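M157 (Murid herpesvirus 1, PDB 2NYK) is a viral MHC class I-like protein of mouse cytomegalovirus that serves as a ligand for Ly49 receptors of natural killer cells. Local coordinates at residues D77-R82 with V99-L104; C112-T117 with T126-K131. The protein carries 1 engineered substitution. All coordinates share one frame; numbering follows the deposited sequence.

Interaction 1. Residues D77-R82 with V99-L104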
loop_
_atom_site.group_PDB
_atom_site.type_symbol
_atom_site.label_atom_id
_atom_site.label_comp_id
_atom_site.label_asym_id
_atom_site.label_seq_id
_atom_site.Cartn_x
_atom_site.Cartn_y
_atom_site.Cartn_z
ATOM N N ASP A 77 6.159 -7.025 15.176
ATOM C CA ASP A 77 5.887 -7.511 16.535
ATOM C C ASP A 77 6.748 -6.778 17.556
ATOM O O ASP A 77 6.253 -6.307 18.558
ATOM C CB ASP A 77 6.133 -9.031 16.615
ATOM C CG ASP A 77 5.608 -9.642 17.907
ATOM O OD1 ASP A 77 6.222 -10.611 18.401
ATOM O OD2 ASP A 77 4.592 -9.154 18.430
ATOM N N ILE A 78 8.035 -6.663 17.273
ATOM C CA ILE A 78 8.953 -5.911 18.114
ATOM C C ILE A 78 8.569 -4.425 18.234
ATOM O O ILE A 78 8.584 -3.874 19.335
ATOM C CB ILE A 78 10.407 -6.041 17.621
ATOM C CG1 ILE A 78 10.907 -7.490 17.803
ATOM C CG2 ILE A 78 11.298 -5.031 18.343
ATOM C CD1 ILE A 78 12.351 -7.714 17.352
ATOM N N GLN A 79 8.238 -3.781 17.112
ATOM C CA GLN A 79 7.766 -2.391 17.151
ATOM C C GLN A 79 6.479 -2.264 17.973
ATOM O O GLN A 79 6.353 -1.362 18.800
ATOM C CB GLN A 79 7.538 -1.843 15.725
ATOM C CG GLN A 79 8.806 -1.696 14.867
ATOM C CD GLN A 79 9.870 -0.808 15.498
ATOM O OE1 GLN A 79 9.563 0.123 16.240
ATOM N NE2 GLN A 79 11.132 -1.093 15.198
ATOM N N LYS A 80 5.528 -3.163 17.761
ATOM C CA LYS A 80 4.317 -3.142 18.563
ATOM C C LYS A 80 4.620 -3.201 20.066
ATOM O O LYS A 80 4.109 -2.377 20.822
ATOM C CB LYS A 80 3.351 -4.251 18.154
ATOM C CG LYS A 80 1.923 -3.930 18.554
ATOM C CD LYS A 80 0.942 -5.031 18.206
ATOM C CE LYS A 80 1.023 -6.165 19.200
ATOM N NZ LYS A 80 -0.037 -7.175 18.955
ATOM N N MET A 81 5.459 -4.145 20.489
ATOM C CA MET A 81 5.814 -4.279 21.913
ATOM C C MET A 81 6.489 -3.019 22.436
ATOM O O MET A 81 6.192 -2.561 23.544
ATOM C CB MET A 81 6.719 -5.491 22.150
ATOM C CG MET A 81 6.043 -6.812 21.829
ATOM S SD MET A 81 6.995 -8.278 22.257
ATOM C CE MET A 81 8.357 -8.205 21.096
ATOM N N ARG A 82 7.382 -2.469 21.620
ATOM C CA ARG A 82 8.073 -1.224 21.914
ATOM C C ARG A 82 7.116 -0.063 22.157
ATOM O O ARG A 82 7.294 0.696 23.117
ATOM C CB ARG A 82 8.996 -0.877 20.758
ATOM C CG ARG A 82 9.770 0.390 20.918
ATOM C CD ARG A 82 10.302 0.779 19.574
ATOM N NE ARG A 82 11.173 1.938 19.636
ATOM C CZ ARG A 82 11.411 2.737 18.601
ATOM N NH1 ARG A 82 10.840 2.495 17.418
ATOM N NH2 ARG A 82 12.221 3.782 18.753
ATOM N N VAL A 99 4.140 4.184 14.505
ATOM C CA VAL A 99 5.484 4.224 13.935
ATOM C C VAL A 99 5.420 3.722 12.495
ATOM O O VAL A 99 4.695 2.772 12.208
ATOM C CB VAL A 99 6.518 3.432 14.782
ATOM C CG1 VAL A 99 6.142 1.917 14.890
ATOM C CG2 VAL A 99 7.929 3.594 14.229
ATOM N N ARG A 100 6.172 4.368 11.603
ATOM C CA ARG A 100 6.232 3.966 10.200
ATOM C C ARG A 100 7.664 3.959 9.667
ATOM O O ARG A 100 8.342 4.977 9.722
ATOM C CB ARG A 100 5.386 4.923 9.348
ATOM C CG ARG A 100 5.311 4.563 7.851
ATOM C CD ARG A 100 4.532 5.685 7.098
ATOM N NE ARG A 100 4.480 5.469 5.644
ATOM C CZ ARG A 100 3.725 4.545 5.034
ATOM N NH1 ARG A 100 2.952 3.723 5.736
ATOM N NH2 ARG A 100 3.746 4.426 3.713
ATOM N N TYR A 101 8.108 2.815 9.149
ATOM C CA TYR A 101 9.423 2.718 8.519
ATOM C C TYR A 101 9.173 2.670 7.032
ATOM O O TYR A 101 8.545 1.725 6.533
ATOM C CB TYR A 101 10.160 1.456 8.950
ATOM C CG TYR A 101 10.758 1.514 10.349
ATOM C CD1 TYR A 101 9.944 1.517 11.481
ATOM C CD2 TYR A 101 12.142 1.597 10.526
ATOM C CE1 TYR A 101 10.490 1.598 12.768
ATOM C CE2 TYR A 101 12.702 1.670 11.817
ATOM C CZ TYR A 101 11.867 1.666 12.913
ATOM O OH TYR A 101 12.407 1.738 14.180
ATOM N N ALA A 102 9.625 3.696 6.333
ATOM C CA ALA A 102 9.470 3.760 4.889
ATOM C C ALA A 102 10.864 3.519 4.319
ATOM O O ALA A 102 11.759 4.397 4.397
ATOM C CB ALA A 102 8.920 5.125 4.493
ATOM N N CYS A 103 11.052 2.318 3.775
ATOM C CA CYS A 103 12.386 1.842 3.393
ATOM C C CYS A 103 12.553 1.634 1.885
ATOM O O CYS A 103 11.684 1.047 1.232
ATOM C CB CYS A 103 12.695 0.526 4.116
ATOM S SG CYS A 103 12.629 0.647 5.905
ATOM N N LEU A 104 13.677 2.110 1.362
ATOM C CA LEU A 104 14.044 1.909 -0.018
ATOM C C LEU A 104 15.090 0.818 -0.084
ATOM O O LEU A 104 16.123 0.917 0.569
ATOM C CB LEU A 104 14.627 3.202 -0.603
ATOM C CG LEU A 104 15.295 3.174 -1.989
ATOM C CD1 LEU A 104 14.324 2.801 -3.116
ATOM C CD2 LEU A 104 15.943 4.532 -2.280
HETATM O O HOH W 1 12.875 3.851 15.520
#

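Interaction 2. Residues C112-T117 with T126-K131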
loop_
_atom_site.group_PDB
_atom_site.type_symbol
_atom_site.label_atom_id
_atom_site.label_comp_id
_atom_site.label_asym_id
_atom_site.label_seq_id
_atom_site.Cartn_x
_atom_site.Cartn_y
_atom_site.Cartn_z
ATOM N N CYS A 112 15.929 4.086 5.178
ATOM C CA CYS A 112 14.582 4.203 5.747
ATOM C C CYS A 112 14.351 5.565 6.351
ATOM O O CYS A 112 15.229 6.125 7.010
ATOM C CB CYS A 112 14.293 3.134 6.822
ATOM S SG CYS A 112 14.521 1.397 6.339
ATOM N N ASP A 113 13.155 6.096 6.128
ATOM C CA ASP A 113 12.704 7.284 6.833
ATOM C C ASP A 113 11.802 6.728 7.896
ATOM O O ASP A 113 10.945 5.897 7.611
ATOM C CB ASP A 113 11.942 8.224 5.917
ATOM C CG ASP A 113 12.796 8.744 4.756
ATOM O OD1 ASP A 113 13.986 9.062 4.949
ATOM O OD2 ASP A 113 12.257 8.832 3.636
ATOM N N VAL A 114 12.019 7.145 9.130
ATOM C CA VAL A 114 11.272 6.591 10.249
ATOM C C VAL A 114 10.368 7.659 10.881
ATOM O O VAL A 114 10.852 8.708 11.297
ATOM C CB VAL A 114 12.232 6.012 11.305
ATOM C CG1 VAL A 114 11.444 5.367 12.448
ATOM C CG2 VAL A 114 13.214 5.009 10.642
ATOM N N TYR A 115 9.063 7.382 10.962
ATOM C CA TYR A 115 8.112 8.363 11.474
ATOM C C TYR A 115 7.435 7.842 12.719
ATOM O O TYR A 115 6.982 6.695 12.748
ATOM C CB TYR A 115 7.050 8.670 10.419
ATOM C CG TYR A 115 7.623 9.116 9.106
ATOM C CD1 TYR A 115 7.963 10.452 8.900
ATOM C CD2 TYR A 115 7.833 8.210 8.067
ATOM C CE1 TYR A 115 8.499 10.887 7.674
ATOM C CE2 TYR A 115 8.373 8.639 6.828
ATOM C CZ TYR A 115 8.709 9.977 6.654
ATOM O OH TYR A 115 9.232 10.425 5.448
ATOM N N HIS A 116 7.370 8.689 13.744
ATOM C CA HIS A 116 6.649 8.405 14.971
ATOM C C HIS A 116 5.606 9.499 15.127
ATOM O O HIS A 116 5.903 10.671 14.892
ATOM C CB HIS A 116 7.592 8.441 16.178
ATOM C CG HIS A 116 8.512 7.264 16.267
ATOM N ND1 HIS A 116 9.702 7.198 15.577
ATOM C CD2 HIS A 116 8.420 6.110 16.972
ATOM C CE1 HIS A 116 10.297 6.048 15.838
ATOM N NE2 HIS A 116 9.541 5.372 16.687
ATOM N N THR A 117 4.387 9.119 15.507
ATOM C CA THR A 117 3.307 10.089 15.673
ATOM C C THR A 117 2.517 9.799 16.937
ATOM O O THR A 117 2.113 8.649 17.190
ATOM C CB THR A 117 2.338 10.091 14.485
ATOM O OG1 THR A 117 3.067 10.364 13.289
ATOM C CG2 THR A 117 1.273 11.170 14.664
ATOM N N THR A 126 15.044 10.894 9.062
ATOM C CA THR A 126 15.171 10.611 7.645
ATOM C C THR A 126 16.569 10.119 7.308
ATOM O O THR A 126 17.513 10.401 8.032
ATOM C CB THR A 126 14.842 11.851 6.782
ATOM O OG1 THR A 126 15.789 12.889 7.069
ATOM C CG2 THR A 126 13.433 12.353 7.078
ATOM N N GLY A 127 16.684 9.365 6.217
ATOM C CA GLY A 127 17.985 8.931 5.697
ATOM C C GLY A 127 18.741 7.940 6.573
ATOM O O GLY A 127 19.958 7.885 6.506
ATOM N N GLN A 128 18.026 7.172 7.408
ATOM C CA GLN A 128 18.635 6.107 8.230
ATOM C C GLN A 128 19.145 4.988 7.325
ATOM O O GLN A 128 18.458 4.575 6.386
ATOM C CB GLN A 128 17.638 5.498 9.222
ATOM C CG GLN A 128 16.905 6.469 10.127
ATOM C CD GLN A 128 17.819 7.173 11.078
ATOM O OE1 GLN A 128 18.543 8.103 10.698
ATOM N NE2 GLN A 128 17.807 6.735 12.336
ATOM N N THR A 129 20.346 4.501 7.609
ATOM C CA THR A 129 20.962 3.463 6.778
ATOM C C THR A 129 21.198 2.196 7.605
ATOM O O THR A 129 21.548 1.141 7.068
ATOM C CB THR A 129 22.277 3.959 6.157
ATOM O OG1 THR A 129 23.116 4.475 7.195
ATOM C CG2 THR A 129 22.017 5.069 5.140
ATOM N N GLY A 130 20.979 2.307 8.915
ATOM C CA GLY A 130 21.238 1.214 9.855
ATOM C C GLY A 130 22.688 0.739 9.913
ATOM O O GLY A 130 22.950 -0.449 10.157
ATOM N N LYS A 131 23.629 1.658 9.690
ATOM C CA LYS A 131 25.063 1.326 9.705
ATOM C C LYS A 131 25.826 2.134 10.752
ATOM O O LYS A 131 26.080 1.639 11.854
ATOM C CB LYS A 131 25.700 1.510 8.319
ATOM C CG LYS A 131 25.585 2.931 7.747
ATOM C CD LYS A 131 26.307 3.105 6.405
ATOM C CE LYS A 131 25.576 2.417 5.248
ATOM N NZ LYS A 131 25.666 0.922 5.320
#

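Interaction 1. Residues D77-R82 with V99-L104
The Gln79 side chain lies across the hydroxyl end of Tyr101. Its amide carbon CD is 3.7 Å from Tyr101 CE1. The two side chains cross at about a right angle, with amide and ring planes 50° apart. Gln79 NE2 is 3.3 Å from Tyr101 OH. Nearer the backbone, Gln79 CB packs on Val99 CG1 at 4.1 Å. The bend of the Gln79 chain at chi2 (-57°) brings CD toward Tyr101 CE1. Arg82, one helical turn further on, grips the amide oxygen. Arg82 NH1 donates to Gln79 OE1 at 2.9 Å. The donor lies in the carbonyl plane, on a lone pair of OE1, and OE1 meets the guanidinium at its edge. This bond fixes which end of the amide is oxygen and so turns NE2 toward the Tyr101 hydroxyl side. A water accepts from Arg82 NH1 at 3.1 Å. It lies 2.5 Å from Tyr101 OH, which is unusually short, so the detail of this bridge is doubtful. The segments run roughly antiparallel, at 148°, their axes 10.3 Å apart at closest approach. Here helix 71-90 packs over one face of the MHC-like platform sheet through strand 96-106. Phe75, from the same helix, meets the Tyr101 ring edge-to-face. Thr150 and Ile153 of helix 148-154 also touch Tyr101, which therefore sits between the two helices on the sheet.

Interaction 2. Residues C112-T117 with T126-K131
Asp113 has CG anti to its carbonyl carbon (chi1 -62°), and a chi2 of -40° sets the carboxylate with OD1 at the backbone of Thr126 and Gly127. Gly127 N donates to Asp113 OD1 at 3.0 Å, with an N-H...O angle of 163°. The donor meets OD1 nearly along its C-O axis. The same oxygen lies 3.4 Å from Thr126 CB. Cys112 and Gln128 form an antiparallel hydrogen-bonded pair. Cys112 N donates to Gln128 O at 2.8 Å. The return bond, Gln128 N to Cys112 O, is weak. Gln128 CB and CG also pack against Cys112 O, CB at 3.3 Å, and Gln128 CG touches Val114 CG2 at 4.0 Å. The Val114 and Gln128 side chains cross at about a right angle. Gly127 has a positive phi, and the chain turns a corner there at the end of the hairpin of strands 109-118 and 122-128. Cys112, Val114 and Gln128 all touch Thr150 of helix 148-154. The aspartate thus takes up a backbone N-H at the corner, beside the regular strand pair. A charged acceptor probably strengthens that bond, and it ties the end of strand 122-128 to strand 109-118.

In the fold
Interactions 1 and 2 meet on one sheet, their centres about 10 Å apart. Strands 96-106 and 109-118 are consecutive in the chain and adjacent in the sheet. A disulfide joins them, with Cys103 SG 2.1 Å from Cys112 SG. Arg100 N lies 2.7 Å from Tyr115 O, a probable backbone hydrogen bond. His116 is a second meeting point: its NE2 lies 3.2 Å from Arg82 NH1 and also packs on Val99. Interaction 1 seats helix 71-90 on the sheet, while interaction 2 pairs the open end of the hairpin, at the outermost strand of the sheet. Helix 148-154 packs against both contacts, and its Ile153 also touches Cys103.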